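Local coordinates for protein peptide ABC transporter permease (Staphylococcus hominis, PDB 6EXS) that probably carries peptides, including thioalcohol-conjugated dipeptides that are precursors of underarm malodour, across the bacterial membrane as a POT-family member of the major facilitator superfamily, at residues A[232-235]-A[236-240]; A[12-15]-A[16-20]; A[392-396]-A[397-401]; A[437-440]-A[441-444]. All coordinates share one frame; numbering follows the deposited sequence.

Contact 1. Residues A[232-235]-A[236-240]; sequences AIVI and VVLLV
I235 and L239, one turn apart on helix 217-243, illustrate how a membrane helix clothes its own backbone in hydrocarbon. Their side chains lie next to each other and point the same way, I235 CG2 coming to 3.7 Å from L239 CD1. V234 and L238 repeat the pattern on the neighbouring ridge, and L238 is the side chain to follow outward. Its CB sits 3.5 Å from V234 O. CG comes in to 3.4 Å from V234 O, since chi1 of -78° holds it anti to the carbonyl carbon and leans the branch back over the preceding turn. CD1 remains 3.4 Å from V234 O and rests against V234 CG1 at 3.9 Å. The same leucine also touches L251 and I252 of helix 249-273 and a bound monoolein, so it joins this helix to its partner. Underneath, the oxygen that L238 overhangs is already occupied: V234 O accepts L238 N at 3.1 Å with an N-H...O angle of 163°. Further along, T241 and T244 turn their hydroxyls back onto V237 O and V240 O. Helices 217-243 and 249-273 probably correspond to the two extra helices that bacterial POT transporters carry between their six-helix bundles. With aliphatic side chains outside, the directed bonds across the contact all belong to the backbone, and the side chains add undirected van der Waals contacts, consistent with a surface turned to lipid.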
# COMPACT_ATOMS: atom_id res chain seq x y z
N ALA A 232 -22.14 -0.26 15.37
CA ALA A 232 -23.38 -1.01 15.59
C ALA A 232 -24.21 -1.17 14.31
O ALA A 232 -24.69 -2.27 14.04
CB ALA A 232 -24.21 -0.36 16.69
N ILE A 233 -24.37 -0.08 13.51
CA ILE A 233 -25.08 -0.09 12.22
C ILE A 233 -24.38 -1.09 11.28
O ILE A 233 -25.06 -1.92 10.67
CB ILE A 233 -25.19 1.34 11.61
CG1 ILE A 233 -26.24 2.19 12.37
CG2 ILE A 233 -25.50 1.31 10.09
CD1 ILE A 233 -26.21 3.71 12.08
N VAL A 234 -23.03 -1.04 11.22
CA VAL A 234 -22.17 -1.92 10.42
C VAL A 234 -22.35 -3.41 10.81
O VAL A 234 -22.50 -4.23 9.91
CB VAL A 234 -20.69 -1.44 10.44
CG1 VAL A 234 -19.74 -2.49 9.88
CG2 VAL A 234 -20.53 -0.12 9.69
N ILE A 235 -22.35 -3.74 12.12
CA ILE A 235 -22.54 -5.12 12.61
C ILE A 235 -23.98 -5.61 12.35
O ILE A 235 -24.16 -6.77 11.96
CB ILE A 235 -22.09 -5.33 14.09
CG1 ILE A 235 -20.64 -4.82 14.34
CG2 ILE A 235 -22.21 -6.81 14.51
CD1 ILE A 235 -20.23 -4.72 15.82
N VAL A 236 -25.00 -4.73 12.52
CA VAL A 236 -26.40 -5.05 12.26
C VAL A 236 -26.62 -5.38 10.77
O VAL A 236 -27.19 -6.42 10.46
CB VAL A 236 -27.37 -3.96 12.80
CG1 VAL A 236 -28.74 -4.02 12.12
CG2 VAL A 236 -27.53 -4.09 14.32
N VAL A 237 -26.12 -4.51 9.85
CA VAL A 237 -26.21 -4.69 8.39
C VAL A 237 -25.58 -6.02 7.98
O VAL A 237 -26.23 -6.81 7.29
CB VAL A 237 -25.66 -3.47 7.60
CG1 VAL A 237 -25.37 -3.81 6.14
CG2 VAL A 237 -26.61 -2.28 7.69
N LEU A 238 -24.34 -6.29 8.45
CA LEU A 238 -23.59 -7.52 8.15
C LEU A 238 -24.29 -8.80 8.63
O LEU A 238 -24.30 -9.78 7.90
CB LEU A 238 -22.16 -7.44 8.69
CG LEU A 238 -21.17 -6.61 7.87
CD1 LEU A 238 -19.98 -6.18 8.70
CD2 LEU A 238 -20.70 -7.36 6.62
N LEU A 239 -24.87 -8.77 9.85
CA LEU A 239 -25.56 -9.93 10.40
C LEU A 239 -26.91 -10.19 9.74
O LEU A 239 -27.19 -11.35 9.40
CB LEU A 239 -25.72 -9.82 11.93
CG LEU A 239 -24.48 -10.10 12.77
CD1 LEU A 239 -24.67 -9.60 14.18
CD2 LEU A 239 -24.15 -11.59 12.80
N VAL A 240 -27.74 -9.13 9.56
CA VAL A 240 -29.07 -9.21 8.94
C VAL A 240 -28.99 -9.80 7.52
O VAL A 240 -29.74 -10.72 7.21
CB VAL A 240 -29.84 -7.85 9.00
CG1 VAL A 240 -30.97 -7.77 7.97
CG2 VAL A 240 -30.38 -7.60 10.41

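Contact 2. Residues A[12-15]-A[16-20]; sequences FGHP and RGLGV. With OLC ((2R)-2,3-dihydroxypropyl (9Z)-octadec-9-enoate), chain L.
P15 and L18 join a short strand to a helix: P15 O accepts L18 N at 2.8 Å, the donor standing above the carbonyl plane rather than within it, as the chain bends into its first turn. Just before this, F12 and G13, both with positive phi, form the two-residue type I' corner of the hairpin whose strands are 10-11 and 14-15. The side chains follow the same bend. H14 and L18 lie alongside each other, and the nearest approach is aliphatic, H14 CB to L18 CD2 at 3.7 Å. CD2 also comes obliquely upon the imidazole, 4.0 Å from H14 CG. L18 can extend this way because its CG is anti to the backbone N (chi1 -178°), while CB stays 3.4 Å from P15 O. At its polar end, H14 ND1 is hydrogen-bonded to Y140 OH, which limits how the ring can rotate, and both H14 and L18 pack on I153 of helix 147-174. F12 turns instead to a bound monoolein: the ester oxygen O20 of the lipid lies 3.6 Å above one face of the ring, offset toward the rim, and F12 CE2 is 3.5 Å from lipid C2. What emerges is a beta-hairpin leading into helix 16-44, the first transmembrane helix of the major facilitator fold, which in POT transporters carries the ExxERFxYY signature.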
# COMPACT_ATOMS: atom_id res chain seq x y z
N PHE A 12 24.18 2.50 11.80
CA PHE A 12 24.76 3.16 10.62
C PHE A 12 24.76 4.70 10.70
O PHE A 12 24.38 5.37 9.73
CB PHE A 12 24.08 2.67 9.32
CG PHE A 12 24.24 1.20 9.03
CD1 PHE A 12 25.36 0.72 8.36
CD2 PHE A 12 23.26 0.30 9.42
CE1 PHE A 12 25.50 -0.64 8.10
CE2 PHE A 12 23.41 -1.06 9.16
CZ PHE A 12 24.52 -1.52 8.49
N GLY A 13 25.17 5.24 11.86
CA GLY A 13 25.21 6.67 12.13
C GLY A 13 23.87 7.31 12.48
O GLY A 13 23.77 8.53 12.54
N HIS A 14 22.82 6.48 12.71
CA HIS A 14 21.45 6.89 13.07
C HIS A 14 21.07 6.39 14.48
O HIS A 14 21.71 5.45 14.95
CB HIS A 14 20.45 6.36 12.01
CG HIS A 14 20.62 7.01 10.68
ND1 HIS A 14 19.90 8.13 10.33
CD2 HIS A 14 21.51 6.74 9.69
CE1 HIS A 14 20.33 8.47 9.12
NE2 HIS A 14 21.31 7.67 8.70
N PRO A 15 20.05 6.98 15.18
CA PRO A 15 19.67 6.46 16.52
C PRO A 15 19.45 4.95 16.54
O PRO A 15 18.86 4.43 15.59
CB PRO A 15 18.37 7.21 16.81
CG PRO A 15 18.51 8.51 16.07
CD PRO A 15 19.19 8.12 14.79
N ARG A 16 19.95 4.25 17.59
CA ARG A 16 19.87 2.77 17.71
C ARG A 16 18.46 2.20 17.53
O ARG A 16 18.30 1.07 17.05
CB ARG A 16 20.48 2.27 19.02
CG ARG A 16 21.20 0.93 18.86
CD ARG A 16 21.80 0.41 20.16
NE ARG A 16 22.73 1.38 20.75
CZ ARG A 16 24.01 1.48 20.43
NH1 ARG A 16 24.55 0.65 19.55
NH2 ARG A 16 24.77 2.40 21.01
N GLY A 17 17.46 3.02 17.87
CA GLY A 17 16.04 2.73 17.72
C GLY A 17 15.63 2.51 16.27
O GLY A 17 14.64 1.82 16.03
N LEU A 18 16.38 3.09 15.29
CA LEU A 18 16.12 2.87 13.86
C LEU A 18 16.42 1.39 13.53
O LEU A 18 15.68 0.79 12.76
CB LEU A 18 16.91 3.82 12.93
CG LEU A 18 16.64 3.65 11.41
CD1 LEU A 18 15.24 4.11 11.03
CD2 LEU A 18 17.65 4.39 10.58
N GLY A 19 17.46 0.83 14.16
CA GLY A 19 17.85 -0.57 14.01
C GLY A 19 16.79 -1.52 14.51
O GLY A 19 16.45 -2.49 13.82
N VAL A 20 16.21 -1.21 15.68
CA VAL A 20 15.14 -1.99 16.30
C VAL A 20 13.93 -1.99 15.37
O VAL A 20 13.44 -3.06 15.03
CB VAL A 20 14.79 -1.49 17.73
CG1 VAL A 20 13.63 -2.28 18.34
CG2 VAL A 20 16.01 -1.59 18.64
C24 OLC L . 23.52 2.15 5.53
C5 OLC L . 21.15 -5.86 6.06
C4 OLC L . 21.49 -4.39 6.22
C3 OLC L . 20.37 -3.58 6.86
C2 OLC L . 20.74 -2.12 7.15
C21 OLC L . 22.37 0.08 4.67
C1 OLC L . 20.84 -1.25 5.93
C22 OLC L . 22.26 1.57 4.92
O19 OLC L . 19.99 -1.16 5.08
O25 OLC L . 23.45 3.56 5.59
O23 OLC L . 21.98 2.22 3.68
O20 OLC L . 22.00 -0.58 5.90

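Contact 3. Residues A[392-396]-A[397-401]; sequences TQFSV and NWVIL. With OLC ((2R)-2,3-dihydroxypropyl (9Z)-octadec-9-enoate), chain B; OLC ((2R)-2,3-dihydroxypropyl (9Z)-octadec-9-enoate), chain H.
F394 and V399 meet on the tightly packed side of this helix start, where the loop that follows helix 364-389 becomes helix 396-418. The two side chains cross at about a right angle, V399 CG2 lying 3.8 Å from F394 CE1 at the edge of the ring and near its plane. W398 approaches the same ring obliquely, while V396 CG1 packs on I400 CD1 at 3.9 Å. Around this apolar group, F394 reaches I382 and V385 of helix 364-389, and V396 and V399 both touch F335, a residue of the peptide pocket. The turn itself is N-capped by S395: with OG anti to the backbone N (chi1 175°), the hydroxyl swings forward and accepts N397 N at 3.3 Å. S395 O takes W398 N at 3.2 Å and also lies at the edge of the indole, 3.4 Å from W398 CD1. The other side is faced by lipid rather than by protein side chains alone. N397 ND2, held by N322 O, also donates to O19 of one monoolein at 3.1 Å. The indole of W398 has C2 of that lipid 3.8 Å above one face, offset toward the rim, and its hydroxyl O25 in plane at the ring edge. Further along the acyl chain, I400 CG2 and L401 CD2 touch methylene carbons, while a second monoolein brings its glycerol headgroup close to N397 ND2 and S395 OG.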
# COMPACT_ATOMS: atom_id res chain seq x y z
N THR A 392 -2.22 -17.64 -29.16
CA THR A 392 -0.83 -18.10 -29.06
C THR A 392 -0.17 -17.70 -27.72
O THR A 392 -0.16 -16.52 -27.36
CB THR A 392 -0.00 -17.61 -30.27
OG1 THR A 392 -0.75 -17.79 -31.48
CG2 THR A 392 1.36 -18.30 -30.39
N GLN A 393 0.37 -18.70 -27.00
CA GLN A 393 1.08 -18.52 -25.73
C GLN A 393 2.39 -17.77 -26.02
O GLN A 393 3.12 -18.15 -26.93
CB GLN A 393 1.33 -19.88 -25.07
CG GLN A 393 2.25 -19.86 -23.87
CD GLN A 393 2.31 -21.20 -23.19
OE1 GLN A 393 1.50 -21.49 -22.31
NE2 GLN A 393 3.29 -22.02 -23.56
N PHE A 394 2.63 -16.68 -25.29
CA PHE A 394 3.81 -15.82 -25.45
C PHE A 394 4.79 -15.98 -24.29
O PHE A 394 4.48 -16.64 -23.31
CB PHE A 394 3.40 -14.35 -25.64
CG PHE A 394 2.46 -13.78 -24.60
CD1 PHE A 394 2.96 -13.17 -23.45
CD2 PHE A 394 1.09 -13.80 -24.79
CE1 PHE A 394 2.09 -12.63 -22.49
CE2 PHE A 394 0.22 -13.27 -23.83
CZ PHE A 394 0.73 -12.69 -22.68
N SER A 395 5.96 -15.37 -24.41
CA SER A 395 6.98 -15.44 -23.38
C SER A 395 6.60 -14.56 -22.17
O SER A 395 6.05 -13.46 -22.34
CB SER A 395 8.34 -15.05 -23.96
OG SER A 395 9.35 -14.98 -22.97
N VAL A 396 6.92 -15.06 -20.93
CA VAL A 396 6.72 -14.36 -19.65
C VAL A 396 7.59 -13.07 -19.62
O VAL A 396 7.30 -12.17 -18.84
CB VAL A 396 6.98 -15.29 -18.43
CG1 VAL A 396 8.47 -15.49 -18.16
CG2 VAL A 396 6.28 -14.76 -17.18
N ASN A 397 8.63 -12.99 -20.50
CA ASN A 397 9.54 -11.85 -20.65
C ASN A 397 8.74 -10.57 -20.93
O ASN A 397 9.13 -9.49 -20.47
CB ASN A 397 10.56 -12.09 -21.78
CG ASN A 397 11.59 -13.18 -21.57
OD1 ASN A 397 11.71 -13.82 -20.52
ND2 ASN A 397 12.40 -13.41 -22.59
N TRP A 398 7.60 -10.72 -21.65
CA TRP A 398 6.66 -9.65 -21.97
C TRP A 398 5.96 -9.16 -20.71
O TRP A 398 5.94 -7.95 -20.47
CB TRP A 398 5.63 -10.13 -23.02
CG TRP A 398 6.19 -10.30 -24.40
CD1 TRP A 398 6.24 -11.45 -25.13
CD2 TRP A 398 6.78 -9.28 -25.22
NE1 TRP A 398 6.82 -11.21 -26.35
CE2 TRP A 398 7.15 -9.89 -26.45
CE3 TRP A 398 7.03 -7.90 -25.05
CZ2 TRP A 398 7.75 -9.17 -27.49
CZ3 TRP A 398 7.61 -7.19 -26.09
CH2 TRP A 398 7.99 -7.83 -27.29
N VAL A 399 5.42 -10.08 -19.88
CA VAL A 399 4.73 -9.79 -18.61
C VAL A 399 5.71 -9.10 -17.65
O VAL A 399 5.33 -8.13 -17.00
CB VAL A 399 4.07 -11.04 -17.97
CG1 VAL A 399 3.15 -10.66 -16.81
CG2 VAL A 399 3.31 -11.85 -19.01
N ILE A 400 6.97 -9.58 -17.61
CA ILE A 400 8.06 -9.03 -16.80
C ILE A 400 8.40 -7.59 -17.28
O ILE A 400 8.57 -6.71 -16.44
CB ILE A 400 9.28 -10.00 -16.74
CG1 ILE A 400 8.90 -11.29 -15.95
CG2 ILE A 400 10.51 -9.30 -16.10
CD1 ILE A 400 9.82 -12.47 -16.13
N LEU A 401 8.44 -7.36 -18.61
CA LEU A 401 8.68 -6.04 -19.21
C LEU A 401 7.58 -5.05 -18.79
O LEU A 401 7.89 -3.88 -18.54
CB LEU A 401 8.81 -6.13 -20.75
CG LEU A 401 9.05 -4.83 -21.56
CD1 LEU A 401 10.20 -3.96 -20.99
CD2 LEU A 401 9.28 -5.14 -23.02
C18 OLC B . 13.42 -11.87 -8.86
C10 OLC B . 14.19 -7.80 -17.34
C9 OLC B . 13.47 -7.50 -18.42
C17 OLC B . 12.48 -10.96 -9.63
C11 OLC B . 14.30 -9.12 -16.61
C8 OLC B . 12.54 -8.40 -19.19
C24 OLC B . 9.76 -12.31 -29.58
C16 OLC B . 12.42 -11.25 -11.12
C12 OLC B . 14.18 -8.98 -15.08
C7 OLC B . 13.11 -8.92 -20.52
C15 OLC B . 13.40 -10.45 -11.97
C13 OLC B . 14.46 -10.26 -14.31
C6 OLC B . 13.15 -7.92 -21.68
C14 OLC B . 13.29 -10.75 -13.46
C5 OLC B . 11.83 -7.67 -22.42
C4 OLC B . 11.31 -8.79 -23.32
C3 OLC B . 12.05 -8.98 -24.64
C2 OLC B . 11.17 -9.53 -25.76
C21 OLC B . 9.89 -12.72 -27.08
C1 OLC B . 11.03 -11.03 -25.82
C22 OLC B . 10.00 -13.31 -28.47
O19 OLC B . 11.29 -11.78 -24.92
O25 OLC B . 8.41 -11.86 -29.59
O23 OLC B . 11.27 -13.95 -28.64
O20 OLC B . 10.54 -11.42 -27.00
C9 OLC H . 18.34 -3.95 -20.55
C8 OLC H . 17.72 -4.65 -21.72
C24 OLC H . 12.56 -15.33 -25.44
C7 OLC H . 17.63 -6.16 -21.54
C6 OLC H . 16.90 -6.86 -22.68
C5 OLC H . 16.83 -8.38 -22.54
C4 OLC H . 16.05 -9.08 -23.64
C3 OLC H . 16.14 -10.60 -23.56
C2 OLC H . 15.33 -11.32 -24.63
C21 OLC H . 15.04 -14.86 -25.69
C1 OLC H . 15.75 -12.74 -24.84
C22 OLC H . 13.82 -15.55 -26.26
O19 OLC H . 16.84 -13.18 -24.55
O25 OLC H . 11.49 -16.14 -25.91
O23 OLC H . 13.59 -15.19 -27.62
O20 OLC H . 14.77 -13.46 -25.42

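Contact 4. Residues A[437-440]-A[441-444]; sequences WLLT and NASA
N441, L439 and T440 carry this turn of helix 430-451, a transmembrane helix of the major facilitator fold, near the centre of the protein. N441 shows how such a helix can depart from a regular alpha pattern. Two successive N-H groups share L438 O: A442 N lies in the carbonyl plane at 3.1 Å, whereas N441 N stands well above that plane at 3.2 Å. The turn is thus partly 3-10 in character. With CG anti to the backbone N (chi1 -166°), the asparagine amide leads away from the preceding turn, and ND2 is hydrogen-bonded to OE2 of E303. The side chain is about 7 Å from the bound peptide, close to the site without lining it. T440 turns the other way. Its OG1, placed between the backbone N and the carbonyl carbon by a chi1 of 67°, donates back to W437 O at 2.7 Å, and it stands 3.3 Å above one face of the W437 indole, offset toward the rim. The threonine thereby binds the carbonyl and lies over the ring of the same residue. That indole also meets the ring of W299 on helix 279-302. The bond from A444 N to T440 O is weak, stretched to 3.5 Å. L439 completes the trio: its carbonyl accepts S443 N, its side chain packs against L263 and Y267 of helix 249-273, and its CD2 methyl rests 3.7 Å from A442 CB.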
# COMPACT_ATOMS: atom_id res chain seq x y z
N TRP A 437 -2.06 12.13 0.11
CA TRP A 437 -1.09 11.34 -0.69
C TRP A 437 -1.30 9.82 -0.45
O TRP A 437 -1.14 9.03 -1.38
CB TRP A 437 0.39 11.79 -0.51
CG TRP A 437 1.39 10.74 -0.89
CD1 TRP A 437 2.14 9.98 -0.04
CD2 TRP A 437 1.63 10.21 -2.21
NE1 TRP A 437 2.84 9.02 -0.74
CE2 TRP A 437 2.54 9.14 -2.08
CE3 TRP A 437 1.14 10.51 -3.50
CZ2 TRP A 437 3.02 8.41 -3.18
CZ3 TRP A 437 1.58 9.77 -4.58
CH2 TRP A 437 2.52 8.74 -4.42
N LEU A 438 -1.71 9.44 0.76
CA LEU A 438 -2.03 8.06 1.13
C LEU A 438 -3.34 7.62 0.44
O LEU A 438 -3.47 6.45 0.04
CB LEU A 438 -2.17 7.98 2.66
CG LEU A 438 -1.98 6.63 3.34
CD1 LEU A 438 -0.62 6.01 3.01
CD2 LEU A 438 -2.06 6.80 4.81
N LEU A 439 -4.28 8.57 0.25
CA LEU A 439 -5.55 8.35 -0.43
C LEU A 439 -5.40 8.16 -1.94
O LEU A 439 -6.28 7.54 -2.53
CB LEU A 439 -6.58 9.44 -0.09
CG LEU A 439 -7.42 9.17 1.16
CD1 LEU A 439 -8.23 10.38 1.54
CD2 LEU A 439 -8.36 7.97 0.97
N THR A 440 -4.29 8.63 -2.56
CA THR A 440 -4.05 8.39 -3.99
C THR A 440 -3.98 6.87 -4.20
O THR A 440 -4.43 6.39 -5.23
CB THR A 440 -2.80 9.10 -4.55
OG1 THR A 440 -1.60 8.56 -3.99
CG2 THR A 440 -2.83 10.60 -4.35
N ASN A 441 -3.47 6.12 -3.19
CA ASN A 441 -3.38 4.66 -3.20
C ASN A 441 -4.66 3.98 -2.70
O ASN A 441 -5.15 3.06 -3.36
CB ASN A 441 -2.13 4.16 -2.47
CG ASN A 441 -1.84 2.70 -2.76
OD1 ASN A 441 -2.40 1.79 -2.14
ND2 ASN A 441 -1.02 2.46 -3.76
N ALA A 442 -5.21 4.44 -1.56
CA ALA A 442 -6.46 3.92 -0.97
C ALA A 442 -7.64 4.05 -1.95
O ALA A 442 -8.41 3.10 -2.10
CB ALA A 442 -6.76 4.64 0.33
N SER A 443 -7.77 5.21 -2.64
CA SER A 443 -8.81 5.46 -3.64
C SER A 443 -8.60 4.64 -4.92
O SER A 443 -9.57 4.10 -5.43
CB SER A 443 -8.90 6.94 -3.98
OG SER A 443 -9.26 7.66 -2.82
N ALA A 444 -7.34 4.54 -5.42
CA ALA A 444 -7.01 3.75 -6.62
C ALA A 444 -7.38 2.28 -6.42
O ALA A 444 -8.00 1.70 -7.30
CB ALA A 444 -5.54 3.88 -6.97

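Overall arrangement
From the N terminus the order is contact 2, contact 1, contact 3, contact 4. All four are local and follow in series, so none nests within or crosses another, and none closes a long loop. Contact 2 turns a hairpin into the first helix, contact 1 lies on the peripheral helix 217-243, contact 3 starts helix 396-418, and contact 4 is a turn inside helix 430-451. Contacts 1, 2 and 3 are peripheral, their centres 42 to 46 Å apart. Contact 4 lies nearest the middle of the chain, its centre 27 to 30 Å from the others. Helix 249-273 packs against both contact 1 and contact 4, bridging surface and core.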